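Local coordinates for viral CASP8 and FADD-like apoptosis regulator (Molluscum contagiosum virus subtype 1, PDB 2BBR), which inhibits death-receptor-induced apoptosis by interfering with caspase-8 recruitment and activation at the death-inducing signaling complex, and also suppresses host NF-kappa-B activation, at residues E106-S109 and S110-R113; S133-F136 and V137-V140; M63-V66 and L67-M70; G38-T41 and V42-L46. All coordinates share one frame; numbering follows the deposited sequence.

Contact 1 of 4, residues E106-S109 and S110-R113; sequences ELDS and SELR
Two carboxylates, those of D108 and E111, lie close together at the start of helix 109-122. D108 OD2 and E111 OE1 are 3.1 Å apart, and the two carboxylate planes differ by 24°. The crowding follows from what each group does for the other residue's backbone. D108 OD1 accepts from E111 N at 2.7 Å, met nearly along its C-O axis. In return E111 OE1 takes D108 N at 2.8 Å through its anti lone pair. The D108 torsion (chi1 56°) sets CG between the backbone N and the carbonyl carbon, which turns OD1 over the first turn of the helix. Nearby N-H groups and the helix N-terminus would tend to offset the like charges. A water gives E111 OE1 a second bond at 2.8 Å and also bonds E106 O. The other oxygen of E111, OE2, pairs with R166, which also reaches E106 O. L107 CD2 lies 3.9 Å from E111 OE1, and its side chain packs on L169. Further along, R113 NH2 donates to S110 OG. The reciprocal D108-E111 bonds are a capping box, here opening a helix of the second death effector domain.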
ATOM      1  N   GLU A 106       9.088  -1.690  -7.508  1.00 13.62           N
ATOM      2  CA  GLU A 106       9.600  -1.835  -8.873  1.00 14.67           C
ATOM      3  C   GLU A 106      10.557  -0.703  -9.222  1.00 15.09           C
ATOM      4  O   GLU A 106      11.052  -0.611 -10.349  1.00 16.35           O
ATOM      5  CB  GLU A 106       8.449  -1.840  -9.880  1.00 16.53           C
ATOM      6  CG  GLU A 106       7.521  -3.034  -9.759  1.00 19.97           C
ATOM      7  CD  GLU A 106       8.211  -4.350 -10.071  1.00 23.54           C
ATOM      8  OE1 GLU A 106       7.589  -5.410  -9.846  1.00 26.27           O
ATOM      9  OE2 GLU A 106       9.369  -4.330 -10.545  1.00 24.55           O
ATOM     10  N   LEU A 107      10.801   0.168  -8.253  1.00 13.41           N
ATOM     11  CA  LEU A 107      11.698   1.298  -8.449  1.00 13.76           C
ATOM     12  C   LEU A 107      13.003   1.075  -7.698  1.00 14.82           C
ATOM     13  O   LEU A 107      13.008   0.511  -6.604  1.00 16.64           O
ATOM     14  CB  LEU A 107      11.042   2.580  -7.931  1.00 12.72           C
ATOM     15  CG  LEU A 107       9.770   3.051  -8.638  1.00 13.44           C
ATOM     16  CD1 LEU A 107       9.026   4.038  -7.751  1.00 15.36           C
ATOM     17  CD2 LEU A 107      10.119   3.679  -9.972  1.00 13.14           C
ATOM     18  N   ASP A 108      14.113   1.503  -8.291  1.00 15.08           N
ATOM     19  CA  ASP A 108      15.399   1.379  -7.623  1.00 15.41           C
ATOM     20  C   ASP A 108      15.653   2.709  -6.917  1.00 14.58           C
ATOM     21  O   ASP A 108      14.885   3.659  -7.078  1.00 13.88           O
ATOM     22  CB  ASP A 108      16.521   1.052  -8.620  1.00 17.13           C
ATOM     23  CG  ASP A 108      16.627   2.061  -9.743  1.00 20.16           C
ATOM     24  OD1 ASP A 108      16.747   3.266  -9.456  1.00 19.32           O
ATOM     25  OD2 ASP A 108      16.602   1.644 -10.922  1.00 24.87           O
ATOM     26  N   SER A 109      16.718   2.779  -6.128  1.00 14.02           N
ATOM     27  CA  SER A 109      17.023   3.996  -5.383  1.00 13.91           C
ATOM     28  C   SER A 109      17.253   5.239  -6.232  1.00 14.11           C
ATOM     29  O   SER A 109      16.888   6.339  -5.825  1.00 13.68           O
ATOM     30  CB  SER A 109      18.232   3.769  -4.475  1.00 14.83           C
ATOM     31  OG  SER A 109      17.963   2.756  -3.522  1.00 17.41           O
ATOM     32  N   SER A 110      17.865   5.074  -7.400  1.00 14.53           N
ATOM     33  CA  SER A 110      18.120   6.211  -8.280  1.00 15.50           C
ATOM     34  C   SER A 110      16.810   6.760  -8.833  1.00 13.65           C
ATOM     35  O   SER A 110      16.621   7.972  -8.923  1.00 13.91           O
ATOM     36  CB  SER A 110      19.030   5.796  -9.437  1.00 17.42           C
ATOM     37  OG  SER A 110      19.294   6.896 -10.289  1.00 24.36           O
ATOM     38  N   GLU A 111      15.913   5.856  -9.216  1.00 13.21           N
ATOM     39  CA  GLU A 111      14.609   6.251  -9.740  1.00 12.40           C
ATOM     40  C   GLU A 111      13.814   6.954  -8.642  1.00 11.68           C
ATOM     41  O   GLU A 111      13.185   7.982  -8.877  1.00 12.32           O
ATOM     42  CB  GLU A 111      13.838   5.022 -10.235  1.00 14.09           C
ATOM     43  CG  GLU A 111      14.472   4.343 -11.439  1.00 14.28           C
ATOM     44  CD  GLU A 111      13.754   3.071 -11.853  1.00 14.13           C
ATOM     45  OE1 GLU A 111      13.586   2.177 -10.997  1.00 14.96           O
ATOM     46  OE2 GLU A 111      13.370   2.962 -13.037  1.00 17.56           O
ATOM     47  N   LEU A 112      13.857   6.397  -7.435  1.00 11.67           N
ATOM     48  CA  LEU A 112      13.137   6.988  -6.317  1.00 11.50           C
ATOM     49  C   LEU A 112      13.670   8.387  -6.021  1.00 11.82           C
ATOM     50  O   LEU A 112      12.901   9.310  -5.756  1.00 12.73           O
ATOM     51  CB  LEU A 112      13.256   6.096  -5.080  1.00 12.86           C
ATOM     52  CG  LEU A 112      12.608   6.606  -3.789  1.00 12.17           C
ATOM     53  CD1 LEU A 112      11.123   6.874  -4.005  1.00 13.70           C
ATOM     54  CD2 LEU A 112      12.811   5.577  -2.692  1.00 14.90           C
ATOM     55  N   ARG A 113      14.991   8.546  -6.068  1.00 12.60           N
ATOM     56  CA  ARG A 113      15.595   9.849  -5.826  1.00 13.09           C
ATOM     57  C   ARG A 113      15.104  10.853  -6.871  1.00 13.10           C
ATOM     58  O   ARG A 113      14.756  11.982  -6.543  1.00 12.94           O
ATOM     59  CB  ARG A 113      17.121   9.751  -5.888  1.00 16.02           C
ATOM     60  CG  ARG A 113      17.837  11.092  -5.806  1.00 20.47           C
ATOM     61  CD  ARG A 113      19.267  10.956  -6.298  1.00 23.36           C
ATOM     62  NE  ARG A 113      19.305  10.269  -7.586  1.00 28.40           N
ATOM     63  CZ  ARG A 113      18.710  10.712  -8.690  1.00 29.41           C
ATOM     64  NH1 ARG A 113      18.031  11.851  -8.675  1.00 30.46           N
ATOM     65  NH2 ARG A 113      18.776  10.003  -9.808  1.00 27.73           N
TER
HETATM   66  O   HOH W   1      13.909  -0.514 -11.745  1.00 31.76           O

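Contact 2 of 4, residues S133-F136 and V137-V140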
ATOM      1  N   SER A 133      16.264   9.491   2.595  1.00 14.25           N
ATOM      2  CA  SER A 133      15.878   8.215   3.180  1.00 15.65           C
ATOM      3  C   SER A 133      14.396   7.906   2.973  1.00 13.97           C
ATOM      4  O   SER A 133      13.925   6.836   3.351  1.00 14.23           O
ATOM      5  CB  SER A 133      16.202   8.194   4.677  1.00 17.72           C
ATOM      6  OG  SER A 133      15.488   9.203   5.370  1.00 19.95           O
ATOM      7  N   SER A 134      13.660   8.834   2.365  1.00 13.86           N
ATOM      8  CA  SER A 134      12.230   8.630   2.139  1.00 13.00           C
ATOM      9  C   SER A 134      11.909   7.509   1.159  1.00 13.53           C
ATOM     10  O   SER A 134      12.423   7.479   0.043  1.00 14.15           O
ATOM     11  CB  SER A 134      11.581   9.922   1.635  1.00 13.51           C
ATOM     12  OG  SER A 134      11.647  10.951   2.604  1.00 14.30           O
ATOM     13  N   ARG A 135      11.041   6.595   1.586  1.00 12.71           N
ATOM     14  CA  ARG A 135      10.614   5.471   0.756  1.00 12.38           C
ATOM     15  C   ARG A 135       9.542   5.954  -0.224  1.00 11.44           C
ATOM     16  O   ARG A 135       8.984   7.039  -0.054  1.00 11.25           O
ATOM     17  CB  ARG A 135      10.003   4.367   1.627  1.00 15.46           C
ATOM     18  CG  ARG A 135      10.881   3.846   2.754  1.00 15.42           C
ATOM     19  CD  ARG A 135      10.172   2.697   3.469  1.00 19.52           C
ATOM     20  NE  ARG A 135      11.015   2.033   4.459  1.00 19.02           N
ATOM     21  CZ  ARG A 135      11.213   2.473   5.698  1.00 19.48           C
ATOM     22  NH1 ARG A 135      10.628   3.585   6.117  1.00 20.84           N
ATOM     23  NH2 ARG A 135      12.003   1.797   6.521  1.00 21.31           N
ATOM     24  N   PHE A 136       9.244   5.147  -1.239  1.00 10.66           N
ATOM     25  CA  PHE A 136       8.209   5.522  -2.198  1.00 10.61           C
ATOM     26  C   PHE A 136       6.865   5.737  -1.493  1.00 10.42           C
ATOM     27  O   PHE A 136       6.152   6.695  -1.802  1.00 10.46           O
ATOM     28  CB  PHE A 136       8.044   4.454  -3.283  1.00 11.21           C
ATOM     29  CG  PHE A 136       7.024   4.814  -4.332  1.00  9.56           C
ATOM     30  CD1 PHE A 136       7.280   5.817  -5.259  1.00 11.91           C
ATOM     31  CD2 PHE A 136       5.794   4.165  -4.378  1.00 10.46           C
ATOM     32  CE1 PHE A 136       6.327   6.169  -6.213  1.00 11.50           C
ATOM     33  CE2 PHE A 136       4.837   4.508  -5.327  1.00 10.28           C
ATOM     34  CZ  PHE A 136       5.100   5.512  -6.246  1.00 10.88           C
ATOM     35  N   VAL A 137       6.513   4.869  -0.547  1.00 10.17           N
ATOM     36  CA  VAL A 137       5.235   5.047   0.140  1.00  9.89           C
ATOM     37  C   VAL A 137       5.214   6.355   0.911  1.00  9.87           C
ATOM     38  O   VAL A 137       4.160   6.966   1.081  1.00 10.23           O
ATOM     39  CB  VAL A 137       4.904   3.878   1.108  1.00 11.42           C
ATOM     40  CG1 VAL A 137       4.609   2.619   0.311  1.00 14.42           C
ATOM     41  CG2 VAL A 137       6.047   3.651   2.084  1.00 12.59           C
ATOM     42  N   GLU A 138       6.376   6.795   1.379  1.00 11.03           N
ATOM     43  CA  GLU A 138       6.440   8.053   2.105  1.00 10.53           C
ATOM     44  C   GLU A 138       6.289   9.215   1.118  1.00 10.34           C
ATOM     45  O   GLU A 138       5.690  10.238   1.445  1.00 10.50           O
ATOM     46  CB  GLU A 138       7.740   8.114   2.914  1.00 12.54           C
ATOM     47  CG  GLU A 138       7.672   7.174   4.125  1.00 16.50           C
ATOM     48  CD  GLU A 138       9.020   6.828   4.741  1.00 18.11           C
ATOM     49  OE1 GLU A 138       9.026   6.212   5.828  1.00 24.40           O
ATOM     50  OE2 GLU A 138      10.065   7.147   4.145  1.00 17.99           O
ATOM     51  N   LEU A 139       6.801   9.047  -0.098  1.00  9.91           N
ATOM     52  CA  LEU A 139       6.649  10.064  -1.135  1.00  9.87           C
ATOM     53  C   LEU A 139       5.156  10.169  -1.479  1.00  9.10           C
ATOM     54  O   LEU A 139       4.618  11.269  -1.621  1.00  9.80           O
ATOM     55  CB  LEU A 139       7.442   9.677  -2.388  1.00 11.57           C
ATOM     56  CG  LEU A 139       7.179  10.497  -3.655  1.00 11.62           C
ATOM     57  CD1 LEU A 139       7.484  11.966  -3.401  1.00 13.67           C
ATOM     58  CD2 LEU A 139       8.030   9.960  -4.799  1.00 13.93           C
ATOM     59  N   VAL A 140       4.486   9.026  -1.607  1.00  8.74           N
ATOM     60  CA  VAL A 140       3.059   9.031  -1.917  1.00  8.34           C
ATOM     61  C   VAL A 140       2.274   9.766  -0.829  1.00  8.91           C
ATOM     62  O   VAL A 140       1.435  10.614  -1.131  1.00  8.87           O
ATOM     63  CB  VAL A 140       2.513   7.592  -2.081  1.00  9.17           C
ATOM     64  CG1 VAL A 140       0.995   7.621  -2.272  1.00  9.91           C
ATOM     65  CG2 VAL A 140       3.183   6.919  -3.270  1.00  9.76           C
TER
HETATM   66  O   HOH W   2      10.409  10.160   4.840  1.00 19.31           O
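The N-terminal turn of helix 136-145, in the second death effector domain, has R135 at its N-cap. R135 N donates to E138 OE2 at 2.8 Å with an N-H...O angle of 170°, and the N-H comes from above the carboxylate plane. The other oxygen, OE1, forms a salt bridge with R135 NH1 at 3.1 Å. That bond is weak, although OE1 lies at the guanidinium edge near its plane. The guanidinium and carboxylate planes are 72° apart. E138 thus grips both the backbone and the side chain of R135. Its chain is extended beyond CG (chi2 162°), which carries the carboxylate back to the backbone N-H of R135. A second partner of R135, H23, accepts from NE and ties this helix start to helix 22-31 of the first domain. Water 2 bonds S134 OG at 2.7 Å and makes a weak bond to E138 OE2; S134 OG also bonds S131 N. The apolar side is buried. F136 points its ring into the core of the domain, where L112, L115 and V103 pack on it. V137 packs on L27 and F30 of helix 22-31. Along the helix V140 lies over one face of the F136 ring. Its CG2 makes a CH-pi contact, 3.9 Å from the F136 ring centroid, offset toward the rim, and approaches F136 CE2 to 3.6 Å.

Contact 3 of 4, residues M63-V66 and L67-M70; sequences MLYV and LQRM
L64 and R69 are joined by a straight backbone bond where helix 57-66 ends, R69 N to L64 O at 2.9 Å. L67 N closes the last turn on M63 O at 3.1 Å. The tight part of the contact lies on this inner side. L67 places CG 3.3 Å from M63 O, and its side chain packs on L27 and L28 of helix 22-31. L64 packs on L72, L73 and F77 of helix 70-77. M70 also packs closely, meeting the Y65 ring obliquely with CE 3.6 Å from Y65 CE1, while Y65 OH bonds E85. R69 leads its guanidinium away to salt bridges with D71 and E24. The outer side is more open. There Q68 folds back over the helix end. Its chain bends at chi2 (-67°), which returns NE2 to Y65 O at 2.9 Å, a weak bond. NE2 also stands over one face of the Y65 ring, though no nearer than 4.3 Å, to Y65 CE2. Q68 N reaches the same Y65 O from above the carbonyl plane, so this oxygen has two donors from one residue. Water 3 links Q68 NE2 to V66 O, to which it donates at 2.7 Å. The positive phi of Q68 (62°), with R69 N on L64 O and Q68 N on Y65 O, makes this a Schellman motif, ending a helix of the first death effector domain.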
ATOM      1  N   MET A  63      -2.127  -8.695   2.730  1.00  9.61           N
ATOM      2  CA  MET A  63      -0.942  -7.981   3.181  1.00 10.27           C
ATOM      3  C   MET A  63       0.316  -8.779   2.875  1.00  9.98           C
ATOM      4  O   MET A  63       1.277  -8.247   2.324  1.00 10.97           O
ATOM      5  CB  MET A  63      -1.007  -7.716   4.681  1.00  9.97           C
ATOM      6  CG  MET A  63      -2.051  -6.703   5.085  1.00 11.01           C
ATOM      7  SD  MET A  63      -2.082  -6.493   6.863  1.00 14.31           S
ATOM      8  CE  MET A  63      -3.492  -5.403   7.043  1.00 12.79           C
ATOM      9  N   LEU A  64       0.310 -10.058   3.236  1.00  9.88           N
ATOM     10  CA  LEU A  64       1.482 -10.895   2.989  1.00  9.78           C
ATOM     11  C   LEU A  64       1.760 -11.051   1.495  1.00  9.66           C
ATOM     12  O   LEU A  64       2.915 -11.073   1.072  1.00 10.59           O
ATOM     13  CB  LEU A  64       1.308 -12.267   3.650  1.00 10.46           C
ATOM     14  CG  LEU A  64       1.249 -12.244   5.183  1.00 11.08           C
ATOM     15  CD1 LEU A  64       0.982 -13.648   5.706  1.00 12.31           C
ATOM     16  CD2 LEU A  64       2.555 -11.695   5.744  1.00 12.07           C
ATOM     17  N   TYR A  65       0.704 -11.161   0.697  1.00  9.87           N
ATOM     18  CA  TYR A  65       0.880 -11.293  -0.742  1.00  9.70           C
ATOM     19  C   TYR A  65       1.543 -10.040  -1.315  1.00 10.71           C
ATOM     20  O   TYR A  65       2.495 -10.126  -2.090  1.00 10.84           O
ATOM     21  CB  TYR A  65      -0.467 -11.504  -1.426  1.00 11.31           C
ATOM     22  CG  TYR A  65      -0.344 -11.711  -2.917  1.00 11.36           C
ATOM     23  CD1 TYR A  65      -0.123 -12.980  -3.448  1.00 12.37           C
ATOM     24  CD2 TYR A  65      -0.400 -10.629  -3.799  1.00 13.09           C
ATOM     25  CE1 TYR A  65       0.039 -13.168  -4.818  1.00 13.87           C
ATOM     26  CE2 TYR A  65      -0.238 -10.809  -5.170  1.00 13.77           C
ATOM     27  CZ  TYR A  65      -0.018 -12.083  -5.670  1.00 12.84           C
ATOM     28  OH  TYR A  65       0.153 -12.268  -7.025  1.00 15.54           O
ATOM     29  N   VAL A  66       1.035  -8.875  -0.927  1.00 11.27           N
ATOM     30  CA  VAL A  66       1.589  -7.618  -1.409  1.00 11.97           C
ATOM     31  C   VAL A  66       3.061  -7.485  -1.015  1.00 12.73           C
ATOM     32  O   VAL A  66       3.857  -6.925  -1.766  1.00 13.45           O
ATOM     33  CB  VAL A  66       0.777  -6.415  -0.863  1.00 13.87           C
ATOM     34  CG1 VAL A  66       1.465  -5.105  -1.222  1.00 15.96           C
ATOM     35  CG2 VAL A  66      -0.631  -6.439  -1.446  1.00 16.17           C
ATOM     36  N   LEU A  67       3.418  -8.009   0.155  1.00 12.31           N
ATOM     37  CA  LEU A  67       4.800  -7.964   0.638  1.00 12.80           C
ATOM     38  C   LEU A  67       5.628  -9.078   0.005  1.00 12.33           C
ATOM     39  O   LEU A  67       6.833  -9.182   0.242  1.00 13.93           O
ATOM     40  CB  LEU A  67       4.847  -8.118   2.162  1.00 14.46           C
ATOM     41  CG  LEU A  67       4.282  -7.007   3.049  1.00 17.36           C
ATOM     42  CD1 LEU A  67       4.406  -7.412   4.510  1.00 18.37           C
ATOM     43  CD2 LEU A  67       5.033  -5.714   2.795  1.00 18.44           C
ATOM     44  N   GLN A  68       4.969  -9.914  -0.787  1.00 12.50           N
ATOM     45  CA  GLN A  68       5.626 -11.023  -1.464  1.00 13.74           C
ATOM     46  C   GLN A  68       6.228 -12.022  -0.482  1.00 12.64           C
ATOM     47  O   GLN A  68       7.257 -12.637  -0.764  1.00 14.26           O
ATOM     48  CB  GLN A  68       6.708 -10.492  -2.408  1.00 17.84           C
ATOM     49  CG  GLN A  68       6.158  -9.646  -3.546  1.00 22.38           C
ATOM     50  CD  GLN A  68       5.312 -10.451  -4.513  1.00 24.89           C
ATOM     51  OE1 GLN A  68       5.822 -11.315  -5.226  1.00 27.91           O
ATOM     52  NE2 GLN A  68       4.011 -10.177  -4.538  1.00 27.01           N
ATOM     53  N   ARG A  69       5.586 -12.180   0.671  1.00 10.63           N
ATOM     54  CA  ARG A  69       6.058 -13.122   1.675  1.00 10.31           C
ATOM     55  C   ARG A  69       5.300 -14.438   1.536  1.00 10.11           C
ATOM     56  O   ARG A  69       4.473 -14.804   2.372  1.00 10.32           O
ATOM     57  CB  ARG A  69       5.895 -12.534   3.081  1.00 11.16           C
ATOM     58  CG  ARG A  69       6.808 -11.333   3.350  1.00 12.18           C
ATOM     59  CD  ARG A  69       8.280 -11.698   3.189  1.00 13.28           C
ATOM     60  NE  ARG A  69       8.684 -12.744   4.126  1.00 11.98           N
ATOM     61  CZ  ARG A  69       9.127 -12.525   5.360  1.00 12.32           C
ATOM     62  NH1 ARG A  69       9.236 -11.288   5.825  1.00 13.26           N
ATOM     63  NH2 ARG A  69       9.452 -13.548   6.137  1.00 12.36           N
ATOM     64  N   MET A  70       5.589 -15.143   0.448  1.00 10.15           N
ATOM     65  CA  MET A  70       4.938 -16.416   0.182  1.00 10.55           C
ATOM     66  C   MET A  70       5.342 -17.452   1.225  1.00  9.66           C
ATOM     67  O   MET A  70       4.638 -18.438   1.434  1.00 10.50           O
ATOM     68  CB  MET A  70       5.280 -16.905  -1.225  1.00 10.60           C
ATOM     69  CG  MET A  70       4.432 -16.287  -2.336  1.00 13.76           C
ATOM     70  SD  MET A  70       4.410 -14.479  -2.369  1.00 20.24           S
ATOM     71  CE  MET A  70       3.268 -14.163  -3.723  1.00 16.33           C
TER
HETATM   72  O   HOH W   3       2.722  -7.337  -4.221  1.00 61.19           O

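Contact 4 of 4, residues G38-T41 and V42-L46; sequences GCTT and VTQAL
T41 and Q44 form a capping box at the start of helix 42-51, in the first death effector domain. T41 OG1 accepts from Q44 N at 3.2 Å. The Q44 side chain answers by bringing OE1 back to the loop. T41 N reaches it by a weak bond of 3.3 Å. The stronger partner of Q44 OE1 is T40 N, at 2.8 Å and almost straight (172°). One amide oxygen therefore gathers two successive backbone N-H groups before the helix. Q44 can reach them because its chain runs extended beyond CG (chi2 -175°). T41 OG1 sits between its own backbone N and carbonyl carbon (chi1 66°), which aims it at the first turn. The backbone adds A45 N to T41 O at 3.2 Å. Outside this polar shell, C39 packs its side chain against the Q44 and A45 end of the turn. V42 and L46 face inward onto L17 of helix 10-17, and A45 lies on L29, C32 and A36. The helix start is thereby anchored on two neighbouring helices while Q44 remains at the surface. C39 SG lies 3.7 Å from Q44 CB and equally far from A45 N.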
ATOM      1  N   GLY A  38      -3.185   7.874  12.545  1.00 28.12           N
ATOM      2  CA  GLY A  38      -2.363   8.235  13.687  1.00 27.94           C
ATOM      3  C   GLY A  38      -1.369   7.194  14.166  1.00 27.70           C
ATOM      4  O   GLY A  38      -0.465   7.511  14.939  1.00 28.36           O
ATOM      5  N   CYS A  39      -1.526   5.954  13.714  1.00 27.71           N
ATOM      6  CA  CYS A  39      -0.627   4.882  14.128  1.00 27.40           C
ATOM      7  C   CYS A  39       0.802   5.080  13.637  1.00 28.26           C
ATOM      8  O   CYS A  39       1.032   5.614  12.553  1.00 29.29           O
ATOM      9  CB  CYS A  39      -1.159   3.535  13.641  1.00 26.03           C
ATOM     10  SG  CYS A  39      -2.713   3.058  14.415  1.00 23.59           S
ATOM     11  N   THR A  40       1.757   4.639  14.450  1.00 28.80           N
ATOM     12  CA  THR A  40       3.170   4.760  14.117  1.00 29.50           C
ATOM     13  C   THR A  40       3.860   3.398  14.116  1.00 29.48           C
ATOM     14  O   THR A  40       4.942   3.242  13.551  1.00 30.69           O
ATOM     15  CB  THR A  40       3.894   5.687  15.114  1.00 29.87           C
ATOM     16  OG1 THR A  40       3.704   5.201  16.448  1.00 29.96           O
ATOM     17  CG2 THR A  40       3.345   7.102  15.014  1.00 29.26           C
ATOM     18  N   THR A  41       3.229   2.415  14.754  1.00 28.78           N
ATOM     19  CA  THR A  41       3.777   1.065  14.814  1.00 28.08           C
ATOM     20  C   THR A  41       2.780   0.078  14.215  1.00 27.03           C
ATOM     21  O   THR A  41       1.572   0.310  14.244  1.00 25.52           O
ATOM     22  CB  THR A  41       4.072   0.637  16.266  1.00 28.97           C
ATOM     23  OG1 THR A  41       2.842   0.528  16.992  1.00 29.86           O
ATOM     24  CG2 THR A  41       4.966   1.659  16.951  1.00 29.80           C
ATOM     25  N   VAL A  42       3.287  -1.024  13.671  1.00 26.57           N
ATOM     26  CA  VAL A  42       2.424  -2.031  13.067  1.00 26.86           C
ATOM     27  C   VAL A  42       1.470  -2.617  14.103  1.00 26.35           C
ATOM     28  O   VAL A  42       0.320  -2.930  13.793  1.00 25.74           O
ATOM     29  CB  VAL A  42       3.249  -3.175  12.445  1.00 27.50           C
ATOM     30  CG1 VAL A  42       2.327  -4.154  11.739  1.00 29.20           C
ATOM     31  CG2 VAL A  42       4.264  -2.609  11.469  1.00 28.26           C
ATOM     32  N   THR A  43       1.951  -2.761  15.333  1.00 25.94           N
ATOM     33  CA  THR A  43       1.127  -3.299  16.408  1.00 25.32           C
ATOM     34  C   THR A  43      -0.116  -2.435  16.585  1.00 24.25           C
ATOM     35  O   THR A  43      -1.228  -2.951  16.694  1.00 23.05           O
ATOM     36  CB  THR A  43       1.907  -3.348  17.740  1.00 26.21           C
ATOM     37  OG1 THR A  43       3.006  -4.260  17.617  1.00 28.53           O
ATOM     38  CG2 THR A  43       1.003  -3.806  18.876  1.00 26.86           C
ATOM     39  N   GLN A  44       0.076  -1.119  16.608  1.00 22.19           N
ATOM     40  CA  GLN A  44      -1.044  -0.195  16.765  1.00 20.64           C
ATOM     41  C   GLN A  44      -2.029  -0.353  15.620  1.00 18.42           C
ATOM     42  O   GLN A  44      -3.238  -0.412  15.833  1.00 17.88           O
ATOM     43  CB  GLN A  44      -0.560   1.254  16.791  1.00 21.77           C
ATOM     44  CG  GLN A  44       0.312   1.617  17.972  1.00 23.25           C
ATOM     45  CD  GLN A  44       0.642   3.094  17.996  1.00 23.98           C
ATOM     46  OE1 GLN A  44       1.075   3.660  16.992  1.00 25.39           O
ATOM     47  NE2 GLN A  44       0.442   3.727  19.147  1.00 25.37           N
ATOM     48  N   ALA A  45      -1.506  -0.415  14.400  1.00 17.83           N
ATOM     49  CA  ALA A  45      -2.349  -0.560  13.222  1.00 18.42           C
ATOM     50  C   ALA A  45      -3.207  -1.818  13.304  1.00 18.17           C
ATOM     51  O   ALA A  45      -4.408  -1.770  13.051  1.00 17.61           O
ATOM     52  CB  ALA A  45      -1.488  -0.587  11.966  1.00 17.95           C
ATOM     53  N   LEU A  46      -2.593  -2.942  13.664  1.00 19.64           N
ATOM     54  CA  LEU A  46      -3.327  -4.198  13.775  1.00 20.98           C
ATOM     55  C   LEU A  46      -4.400  -4.119  14.853  1.00 20.46           C
ATOM     56  O   LEU A  46      -5.513  -4.609  14.666  1.00 19.26           O
ATOM     57  CB  LEU A  46      -2.371  -5.355  14.081  1.00 23.53           C
ATOM     58  CG  LEU A  46      -1.346  -5.693  12.997  1.00 25.82           C
ATOM     59  CD1 LEU A  46      -0.543  -6.909  13.425  1.00 27.33           C
ATOM     60  CD2 LEU A  46      -2.056  -5.968  11.680  1.00 26.46           C
TER

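Overall arrangement
Contacts 3 and 4 lie in the first death effector domain, contacts 1 and 2 in the second. Three are helix starts, contact 3 a helix end. Contacts 1 and 2 touch, with centres about 10 Å apart: L107 CD1 is 3.5 Å from F136 CD1, and L112 packs on the same segment. Contacts 3 and 4 sit on successive helices, about 5 Å apart at their nearest atoms, without touching. Across domains, contacts 2 and 3 have centres about 19 Å apart, but both pack on helix 22-31, through V137 and L67 on L27. An azide ion, probably from the crystallisation liquor, is bound by L88, R95 and K98, about 6 Å from the V66 side chain; L88 also touches Y65.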